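Side-chain contacts in probable dipeptidase (Pseudomonas aeruginosa, PDB 3B40), which probably hydrolyses dipeptides as a metal-dependent enzyme of the membrane dipeptidase (M19) family: residues A[277-282]-A[295-300]; A[289-294]-A[317-322]; A[17-22]-A[373-378]. The protein carries 11 engineered substitutions. All blocks are in the same frame, centred on the assembly; numbering follows the deposited sequence.

Contact 1 of 3, residues A[277-282]-A[295-300]; sequences PTLDKL and EGLDYA
Leu279 and Leu297 touch through one branch each, CD2 of Leu279 lying 3.8 Å from CD2 of Leu297, and the two side chains cross at about a right angle; the contact between the segments is apolar. Neither CB is aimed straight across; in Leu279, CG lies beside the backbone N (chi1 -61°) and the end of the chain brings CD2 nearer to the loop. At the second point both CB atoms do face the opposite segment, and CD1 of Leu282 rests 3.8 Å from CB of Ala300. The residues sit on helix 276-288 and on the loop that follows it, within a chain of the TIM-barrel clan; the loop turns back so that 295-300 packs along the helix it has just left. Leu282 also reaches Leu323 and Ile326 of helix 313-328, so it packs against both helix and loop.

Polar bonds are made within each segment or to residues beyond them. Ala300 N donates to Leu297 O at 3.0 Å, tying the two loop residues that touch the helix. Ala300 O is buried without a partner in the model, and its nearest neighbour across the contact is the methyl CD1 of Leu282, 3.9 Å away.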
loop_
_atom_site.group_PDB
_atom_site.type_symbol
_atom_site.label_atom_id
_atom_site.label_comp_id
_atom_site.label_asym_id
_atom_site.label_seq_id
_atom_site.Cartn_x
_atom_site.Cartn_y
_atom_site.Cartn_z
ATOM N N PRO A 277 -0.130 -1.847 -27.563
ATOM C CA PRO A 277 0.946 -0.904 -27.942
ATOM C C PRO A 277 2.074 -0.780 -26.921
ATOM O O PRO A 277 3.231 -0.537 -27.293
ATOM C CB PRO A 277 0.208 0.437 -28.094
ATOM C CG PRO A 277 -1.194 0.032 -28.476
ATOM C CD PRO A 277 -1.458 -1.199 -27.625
ATOM N N THR A 278 1.741 -0.936 -25.643
ATOM C CA THR A 278 2.727 -0.831 -24.573
ATOM C C THR A 278 3.549 -2.130 -24.540
ATOM O O THR A 278 4.769 -2.081 -24.464
ATOM C CB THR A 278 2.053 -0.539 -23.205
ATOM O OG1 THR A 278 1.502 0.788 -23.214
ATOM C CG2 THR A 278 3.041 -0.648 -22.055
ATOM N N LEU A 279 2.866 -3.277 -24.611
ATOM C CA LEU A 279 3.531 -4.584 -24.712
ATOM C C LEU A 279 4.498 -4.667 -25.894
ATOM O O LEU A 279 5.614 -5.150 -25.744
ATOM C CB LEU A 279 2.513 -5.736 -24.764
ATOM C CG LEU A 279 1.576 -5.886 -23.549
ATOM C CD1 LEU A 279 0.581 -7.004 -23.762
ATOM C CD2 LEU A 279 2.369 -6.102 -22.266
ATOM N N ASP A 280 4.063 -4.191 -27.059
ATOM C CA ASP A 280 4.926 -4.088 -28.241
ATOM C C ASP A 280 6.176 -3.251 -27.957
ATOM O O ASP A 280 7.296 -3.664 -28.248
ATOM C CB ASP A 280 4.143 -3.495 -29.409
ATOM C CG ASP A 280 3.143 -4.467 -29.999
ATOM O OD1 ASP A 280 3.261 -5.686 -29.741
ATOM O OD2 ASP A 280 2.238 -4.011 -30.734
ATOM N N LYS A 281 5.983 -2.089 -27.347
ATOM C CA LYS A 281 7.106 -1.250 -26.924
ATOM C C LYS A 281 8.056 -1.983 -25.963
ATOM O O LYS A 281 9.289 -1.938 -26.121
ATOM C CB LYS A 281 6.579 0.033 -26.277
ATOM C CG LYS A 281 6.053 1.056 -27.280
ATOM C CD LYS A 281 5.706 2.353 -26.574
ATOM C CE LYS A 281 4.469 3.026 -27.166
ATOM N NZ LYS A 281 3.838 3.936 -26.132
ATOM N N LEU A 282 7.493 -2.654 -24.953
ATOM C CA LEU A 282 8.339 -3.398 -24.017
ATOM C C LEU A 282 9.110 -4.507 -24.719
ATOM O O LEU A 282 10.297 -4.678 -24.461
ATOM C CB LEU A 282 7.526 -3.977 -22.862
ATOM C CG LEU A 282 6.949 -2.943 -21.916
ATOM C CD1 LEU A 282 5.822 -3.527 -21.111
ATOM C CD2 LEU A 282 8.049 -2.320 -21.016
ATOM N N GLU A 295 6.281 -13.108 -21.329
ATOM C CA GLU A 295 5.200 -14.072 -21.084
ATOM C C GLU A 295 4.554 -13.667 -19.783
ATOM O O GLU A 295 5.067 -13.980 -18.703
ATOM C CB GLU A 295 5.723 -15.484 -20.888
ATOM C CG GLU A 295 5.547 -16.398 -22.088
ATOM C CD GLU A 295 6.880 -16.844 -22.633
ATOM O OE1 GLU A 295 7.776 -17.160 -21.812
ATOM O OE2 GLU A 295 7.038 -16.893 -23.871
ATOM N N GLY A 296 3.466 -12.927 -19.868
ATOM C CA GLY A 296 2.788 -12.456 -18.664
ATOM C C GLY A 296 3.372 -11.134 -18.212
ATOM O O GLY A 296 4.388 -10.654 -18.743
ATOM N N LEU A 297 2.748 -10.555 -17.196
ATOM C CA LEU A 297 3.001 -9.142 -16.899
ATOM C C LEU A 297 4.008 -8.874 -15.793
ATOM O O LEU A 297 4.365 -7.723 -15.569
ATOM C CB LEU A 297 1.677 -8.431 -16.590
ATOM C CG LEU A 297 0.732 -8.251 -17.768
ATOM C CD1 LEU A 297 -0.635 -7.746 -17.264
ATOM C CD2 LEU A 297 1.347 -7.266 -18.758
ATOM N N ASP A 298 4.464 -9.920 -15.098
ATOM C CA ASP A 298 5.311 -9.708 -13.928
ATOM C C ASP A 298 6.606 -8.954 -14.251
ATOM O O ASP A 298 7.047 -8.087 -13.480
ATOM C CB ASP A 298 5.627 -11.027 -13.243
ATOM C CG ASP A 298 4.416 -11.662 -12.610
ATOM O OD1 ASP A 298 3.679 -10.989 -11.870
ATOM O OD2 ASP A 298 4.209 -12.859 -12.839
ATOM N N TYR A 299 7.202 -9.283 -15.397
ATOM C CA TYR A 299 8.456 -8.657 -15.818
ATOM C C TYR A 299 8.231 -7.471 -16.750
ATOM O O TYR A 299 9.202 -6.890 -17.247
ATOM C CB TYR A 299 9.356 -9.674 -16.529
ATOM C CG TYR A 299 9.763 -10.890 -15.701
ATOM C CD1 TYR A 299 9.668 -10.890 -14.304
ATOM C CD2 TYR A 299 10.297 -12.016 -16.332
ATOM C CE1 TYR A 299 10.039 -12.011 -13.567
ATOM C CE2 TYR A 299 10.687 -13.138 -15.615
ATOM C CZ TYR A 299 10.557 -13.130 -14.244
ATOM O OH TYR A 299 10.949 -14.227 -13.556
ATOM N N ALA A 300 6.956 -7.160 -17.013
ATOM C CA ALA A 300 6.564 -6.005 -17.799
ATOM C C ALA A 300 6.504 -4.800 -16.881
ATOM O O ALA A 300 6.822 -3.681 -17.296
ATOM C CB ALA A 300 5.192 -6.220 -18.435
#

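Contact 2 of 3, residues A[289-294]-A[317-322]. With MG (magnesium ion), chain D.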
loop_
_atom_site.group_PDB
_atom_site.type_symbol
_atom_site.label_atom_id
_atom_site.label_comp_id
_atom_site.label_asym_id
_atom_site.label_seq_id
_atom_site.Cartn_x
_atom_site.Cartn_y
_atom_site.Cartn_z
ATOM N N PHE A 289 18.023 -5.611 -25.249
ATOM C CA PHE A 289 18.825 -5.977 -24.075
ATOM C C PHE A 289 18.960 -7.493 -23.923
ATOM O O PHE A 289 19.299 -7.979 -22.855
ATOM C CB PHE A 289 18.240 -5.361 -22.797
ATOM C CG PHE A 289 18.489 -3.893 -22.680
ATOM C CD1 PHE A 289 19.581 -3.416 -21.947
ATOM C CD2 PHE A 289 17.669 -2.986 -23.333
ATOM C CE1 PHE A 289 19.823 -2.052 -21.841
ATOM C CE2 PHE A 289 17.902 -1.625 -23.231
ATOM C CZ PHE A 289 18.987 -1.163 -22.486
ATOM N N ASP A 290 18.691 -8.224 -24.998
ATOM C CA ASP A 290 18.898 -9.676 -25.059
ATOM C C ASP A 290 17.984 -10.475 -24.113
ATOM O O ASP A 290 18.345 -11.561 -23.647
ATOM C CB ASP A 290 20.374 -10.021 -24.817
ATOM C CG ASP A 290 21.287 -9.565 -25.956
ATOM O OD1 ASP A 290 20.937 -9.758 -27.145
ATOM O OD2 ASP A 290 22.368 -9.011 -25.648
ATOM N N LEU A 291 16.782 -9.959 -23.879
ATOM C CA LEU A 291 15.783 -10.666 -23.121
ATOM C C LEU A 291 14.695 -11.120 -24.067
ATOM O O LEU A 291 14.377 -10.398 -25.029
ATOM C CB LEU A 291 15.188 -9.739 -22.056
ATOM C CG LEU A 291 16.129 -9.110 -21.038
ATOM C CD1 LEU A 291 15.408 -7.973 -20.325
ATOM C CD2 LEU A 291 16.647 -10.158 -20.033
ATOM N N PRO A 292 14.093 -12.304 -23.794
ATOM C CA PRO A 292 13.131 -12.912 -24.706
ATOM C C PRO A 292 11.787 -12.215 -24.574
ATOM O O PRO A 292 11.596 -11.447 -23.626
ATOM C CB PRO A 292 13.029 -14.348 -24.190
ATOM C CG PRO A 292 13.286 -14.226 -22.719
ATOM C CD PRO A 292 14.285 -13.128 -22.576
ATOM N N PRO A 293 10.865 -12.448 -25.526
ATOM C CA PRO A 293 9.587 -11.721 -25.456
ATOM C C PRO A 293 8.816 -12.045 -24.174
ATOM O O PRO A 293 8.888 -13.165 -23.669
ATOM C CB PRO A 293 8.831 -12.233 -26.692
ATOM C CG PRO A 293 9.898 -12.667 -27.621
ATOM C CD PRO A 293 10.925 -13.308 -26.722
ATOM N N LEU A 294 8.096 -11.054 -23.658
ATOM C CA LEU A 294 7.322 -11.209 -22.430
ATOM C C LEU A 294 6.367 -12.401 -22.446
ATOM O O LEU A 294 5.739 -12.676 -23.454
ATOM C CB LEU A 294 6.528 -9.923 -22.152
ATOM C CG LEU A 294 7.295 -8.720 -21.610
ATOM C CD1 LEU A 294 6.447 -7.476 -21.752
ATOM C CD2 LEU A 294 7.711 -8.939 -20.139
ATOM N N GLY A 317 20.493 0.501 -15.130
ATOM C CA GLY A 317 20.015 1.870 -15.185
ATOM C C GLY A 317 19.341 2.229 -16.494
ATOM O O GLY A 317 18.233 2.745 -16.497
ATOM N N GLU A 318 20.000 1.921 -17.611
ATOM C CA GLU A 318 19.461 2.206 -18.938
ATOM C C GLU A 318 18.156 1.478 -19.232
ATOM O O GLU A 318 17.191 2.059 -19.741
ATOM C CB GLU A 318 20.484 1.841 -20.001
ATOM C CG GLU A 318 21.313 3.010 -20.469
ATOM C CD GLU A 318 22.065 2.687 -21.727
ATOM O OE1 GLU A 318 23.309 2.887 -21.753
ATOM O OE2 GLU A 318 21.419 2.214 -22.695
ATOM N N TYR A 319 18.144 0.189 -18.926
ATOM C CA TYR A 319 16.977 -0.639 -19.151
ATOM C C TYR A 319 15.788 -0.239 -18.257
ATOM O O TYR A 319 14.699 0.044 -18.778
ATOM C CB TYR A 319 17.344 -2.121 -18.957
ATOM C CG TYR A 319 16.158 -3.018 -19.053
ATOM C CD1 TYR A 319 15.606 -3.339 -20.283
ATOM C CD2 TYR A 319 15.580 -3.557 -17.897
ATOM C CE1 TYR A 319 14.477 -4.166 -20.368
ATOM C CE2 TYR A 319 14.475 -4.366 -17.970
ATOM C CZ TYR A 319 13.927 -4.686 -19.199
ATOM O OH TYR A 319 12.819 -5.504 -19.250
ATOM N N ALA A 320 16.001 -0.250 -16.931
ATOM C CA ALA A 320 15.010 0.231 -15.938
ATOM C C ALA A 320 14.420 1.595 -16.325
ATOM O O ALA A 320 13.198 1.756 -16.410
ATOM C CB ALA A 320 15.643 0.289 -14.508
ATOM N N SER A 321 15.287 2.580 -16.589
ATOM C CA SER A 321 14.797 3.926 -16.988
ATOM C C SER A 321 13.897 3.846 -18.197
ATOM O O SER A 321 12.781 4.369 -18.174
ATOM C CB SER A 321 15.934 4.897 -17.244
ATOM O OG SER A 321 16.765 4.960 -16.095
ATOM N N ALA A 322 14.354 3.155 -19.233
ATOM C CA ALA A 322 13.556 2.981 -20.443
ATOM C C ALA A 322 12.248 2.236 -20.230
ATOM O O ALA A 322 11.240 2.567 -20.858
ATOM C CB ALA A 322 14.373 2.288 -21.547
HETATM MG MG MG D . 22.907 2.568 -24.436
#
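Phe289 and Tyr319 bury the most surface and meet as a T-shaped (edge-to-face) pair, the edge of Tyr319 turned to the face of Phe289. Their ring centroids are 5.2 Å apart, with planes at 64°. The nearest atoms are Phe289 CD2 and Tyr319 CD1, at 3.7 Å. A CH-pi contact adds to the pair: Tyr319 CB lies 3.9 Å from the Phe289 centroid, 15° off the ring normal. In Tyr319, CG is anti to the backbone N (chi1 175°), which turns CD1 of the ring toward Phe289; CB, fixed by the backbone, lies over the Phe289 face.

The Leu291 and Tyr319 side chains run toward each other, and Leu291 CD1 lies 3.7 Å from Tyr319 OH. Asp290, with positive phi, is the C-prime residue of the Schellman motif ending helix 276-288, from which both side chains reach helix 313-328. Trp311 adds a further edge-to-face partner to Tyr319.

Glu318 binds magnesium through OE2 at 2.3 Å, with OE1 farther off at 2.7 Å. The loop leaving helix 276-288 is thus joined to helix 313-328 by carbon and ring surfaces, while the magnesium would offset the charge of the Glu318 carboxylate, whose OE2 lies 4.2 Å from Phe289 CZ.

Contact 3 of 3, residues A[17-22]-A[373-378]; sequences ELHERI and SEIRNV. With CD (cadmium ion), chain B.
Arg21 NH2, two residues beyond the His19 that packs on Arg376, donates to three oxygens of its own segment: Glu17 O at 2.8 Å, Glu17 OE1 at 3.0 Å in a salt bridge, and Glu20 OE1 through a weaker, more bent bond. Glu17 O lies in the guanidinium plane, whereas Glu17 OE1 is met on its anti side, 26° out of the carboxylate plane. In this TIM-barrel-clan chain the segment lies on the last part of the N-terminal helix and the turn after it, packing against the start of helix 375-385. Both carboxylates also clasp cadmium through both oxygens, with Glu17 OE2 closest at 2.3 Å. The metal and the guanidinium would offset the repulsion expected between Glu17 OE1 and Glu20 OE1.

Across the contact, the imidazole of His19 and the aliphatic stem of Arg376 slide past each other in opposite directions; the ring meets CG and CD, and no cation-pi contact is made. Arg376 bends at chi3 (-61°), with these methylenes lying along His19, and its guanidinium plane stands 71° from the ring. Arg376 CD also lies 3.8 Å from His19 CB. Thr379 OG1 is hydrogen-bonded to His19 NE2, and Trp396 meets the imidazole edge-to-face; both would limit how the ring can turn. Ile375 brings CD1 to 3.8 Å from His19 CE1. The tightest approach is at His19 CD2, the other ring carbon beside NE2, 3.4 Å from Arg376 CG.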
loop_
_atom_site.group_PDB
_atom_site.type_symbol
_atom_site.label_atom_id
_atom_site.label_comp_id
_atom_site.label_asym_id
_atom_site.label_seq_id
_atom_site.Cartn_x
_atom_site.Cartn_y
_atom_site.Cartn_z
ATOM N N GLU A 17 -23.138 14.782 0.155
ATOM C CA GLU A 17 -23.946 14.681 1.376
ATOM C C GLU A 17 -23.461 13.575 2.294
ATOM O O GLU A 17 -23.402 13.747 3.530
ATOM C CB GLU A 17 -25.440 14.501 1.036
ATOM C CG GLU A 17 -26.103 15.766 0.530
ATOM C CD GLU A 17 -26.099 16.906 1.584
ATOM O OE1 GLU A 17 -26.248 16.634 2.803
ATOM O OE2 GLU A 17 -25.926 18.083 1.202
ATOM N N LEU A 18 -23.082 12.439 1.704
ATOM C CA LEU A 18 -22.632 11.284 2.495
ATOM C C LEU A 18 -21.280 11.581 3.187
ATOM O O LEU A 18 -21.081 11.275 4.383
ATOM C CB LEU A 18 -22.615 10.004 1.613
ATOM C CG LEU A 18 -22.316 8.620 2.226
ATOM C CD1 LEU A 18 -23.410 8.136 3.232
ATOM C CD2 LEU A 18 -22.058 7.588 1.122
ATOM N N HIS A 19 -20.380 12.232 2.458
ATOM C CA HIS A 19 -19.076 12.581 3.020
ATOM C C HIS A 19 -19.060 13.759 3.974
ATOM O O HIS A 19 -18.016 14.020 4.585
ATOM C CB HIS A 19 -18.030 12.762 1.933
ATOM C CG HIS A 19 -17.585 11.473 1.327
ATOM N ND1 HIS A 19 -16.642 10.660 1.922
ATOM C CD2 HIS A 19 -17.961 10.847 0.190
ATOM C CE1 HIS A 19 -16.446 9.594 1.165
ATOM N NE2 HIS A 19 -17.234 9.680 0.109
ATOM N N GLU A 20 -20.196 14.460 4.105
ATOM C CA GLU A 20 -20.431 15.386 5.225
ATOM C C GLU A 20 -20.569 14.619 6.535
ATOM O O GLU A 20 -20.432 15.195 7.632
ATOM C CB GLU A 20 -21.763 16.139 5.020
ATOM C CG GLU A 20 -21.693 17.288 4.022
ATOM C CD GLU A 20 -23.060 17.929 3.807
ATOM O OE1 GLU A 20 -24.002 17.689 4.593
ATOM O OE2 GLU A 20 -23.201 18.673 2.859
ATOM N N ARG A 21 -20.882 13.326 6.412
ATOM C CA ARG A 21 -21.291 12.532 7.558
ATOM C C ARG A 21 -20.370 11.341 7.861
ATOM O O ARG A 21 -20.236 10.980 9.010
ATOM C CB ARG A 21 -22.721 12.021 7.370
ATOM C CG ARG A 21 -23.773 13.124 7.555
ATOM C CD ARG A 21 -25.145 12.786 6.970
ATOM N NE ARG A 21 -25.986 13.977 7.161
ATOM C CZ ARG A 21 -26.020 15.017 6.332
ATOM N NH1 ARG A 21 -26.760 16.078 6.640
ATOM N NH2 ARG A 21 -25.324 14.989 5.199
ATOM N N ILE A 22 -19.831 10.682 6.836
ATOM C CA ILE A 22 -19.106 9.395 7.060
ATOM C C ILE A 22 -17.624 9.637 7.199
ATOM O O ILE A 22 -17.127 10.682 6.758
ATOM C CB ILE A 22 -19.383 8.309 5.963
ATOM C CG1 ILE A 22 -18.753 8.688 4.601
ATOM C CG2 ILE A 22 -20.869 8.022 5.863
ATOM C CD1 ILE A 22 -18.712 7.498 3.551
ATOM N N SER A 373 -8.246 14.764 -2.640
ATOM C CA SER A 373 -9.353 15.716 -2.716
ATOM C C SER A 373 -10.486 15.117 -3.553
ATOM O O SER A 373 -11.620 15.630 -3.528
ATOM C CB SER A 373 -8.890 17.064 -3.302
ATOM O OG SER A 373 -8.839 17.019 -4.710
ATOM N N GLU A 374 -10.176 14.030 -4.268
ATOM C CA GLU A 374 -11.120 13.400 -5.241
ATOM C C GLU A 374 -11.790 12.081 -4.753
ATOM O O GLU A 374 -12.479 11.363 -5.517
ATOM C CB GLU A 374 -10.420 13.221 -6.595
ATOM C CG GLU A 374 -10.221 14.537 -7.356
ATOM C CD GLU A 374 -9.722 14.389 -8.793
ATOM O OE1 GLU A 374 -9.299 13.295 -9.227
ATOM O OE2 GLU A 374 -9.755 15.407 -9.521
ATOM N N ILE A 375 -11.654 11.782 -3.466
ATOM C CA ILE A 375 -12.262 10.540 -2.915
ATOM C C ILE A 375 -13.760 10.380 -3.181
ATOM O O ILE A 375 -14.253 9.261 -3.342
ATOM C CB ILE A 375 -11.974 10.362 -1.394
ATOM C CG1 ILE A 375 -12.655 11.464 -0.552
ATOM C CG2 ILE A 375 -10.450 10.336 -1.154
ATOM C CD1 ILE A 375 -12.896 11.047 0.940
ATOM N N ARG A 376 -14.504 11.495 -3.242
ATOM C CA ARG A 376 -15.945 11.403 -3.424
ATOM C C ARG A 376 -16.309 10.905 -4.819
ATOM O O ARG A 376 -17.411 10.424 -5.032
ATOM C CB ARG A 376 -16.625 12.736 -3.087
ATOM C CG ARG A 376 -16.299 13.170 -1.640
ATOM C CD ARG A 376 -16.830 14.531 -1.259
ATOM N NE ARG A 376 -16.239 15.551 -2.114
ATOM C CZ ARG A 376 -16.329 16.853 -1.907
ATOM N NH1 ARG A 376 -16.996 17.331 -0.851
ATOM N NH2 ARG A 376 -15.762 17.670 -2.767
ATOM N N ASN A 377 -15.386 11.065 -5.769
ATOM C CA ASN A 377 -15.482 10.466 -7.100
ATOM C C ASN A 377 -15.561 8.932 -7.025
ATOM O O ASN A 377 -16.285 8.323 -7.806
ATOM C CB ASN A 377 -14.283 10.861 -7.953
ATOM C CG ASN A 377 -14.361 12.298 -8.442
ATOM O OD1 ASN A 377 -15.339 13.016 -8.154
ATOM N ND2 ASN A 377 -13.347 12.723 -9.212
ATOM N N VAL A 378 -14.828 8.329 -6.084
ATOM C CA VAL A 378 -14.847 6.870 -5.870
ATOM C C VAL A 378 -16.225 6.544 -5.348
ATOM O O VAL A 378 -16.900 5.623 -5.850
ATOM C CB VAL A 378 -13.756 6.387 -4.819
ATOM C CG1 VAL A 378 -13.833 4.882 -4.615
ATOM C CG2 VAL A 378 -12.340 6.779 -5.262
HETATM CD CD CD B . -25.645 18.921 3.371
#

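Contacts 1 and 2 form one neighbourhood, their centres 11 Å apart, on the same side of the chain's centre. Their segments alternate along the chain, 277-282, 289-294, 295-300, 317-322, so helix 276-288, its following loop and helix 313-328 are interlaced. They also touch directly: Leu294 CD1 is 3.8 Å from Leu282 CB. Contact 3 lies far away, about 36 Å from contact 1 and 42 Å from contact 2 between centres. It pairs helix 9-19 with helix 375-385 and closes a loop of chain containing both other contacts. Contacts 1 and 2 together tie two successive helices and the loop between them, while contact 3 brings together early and late parts of the chain, some 350 residues apart.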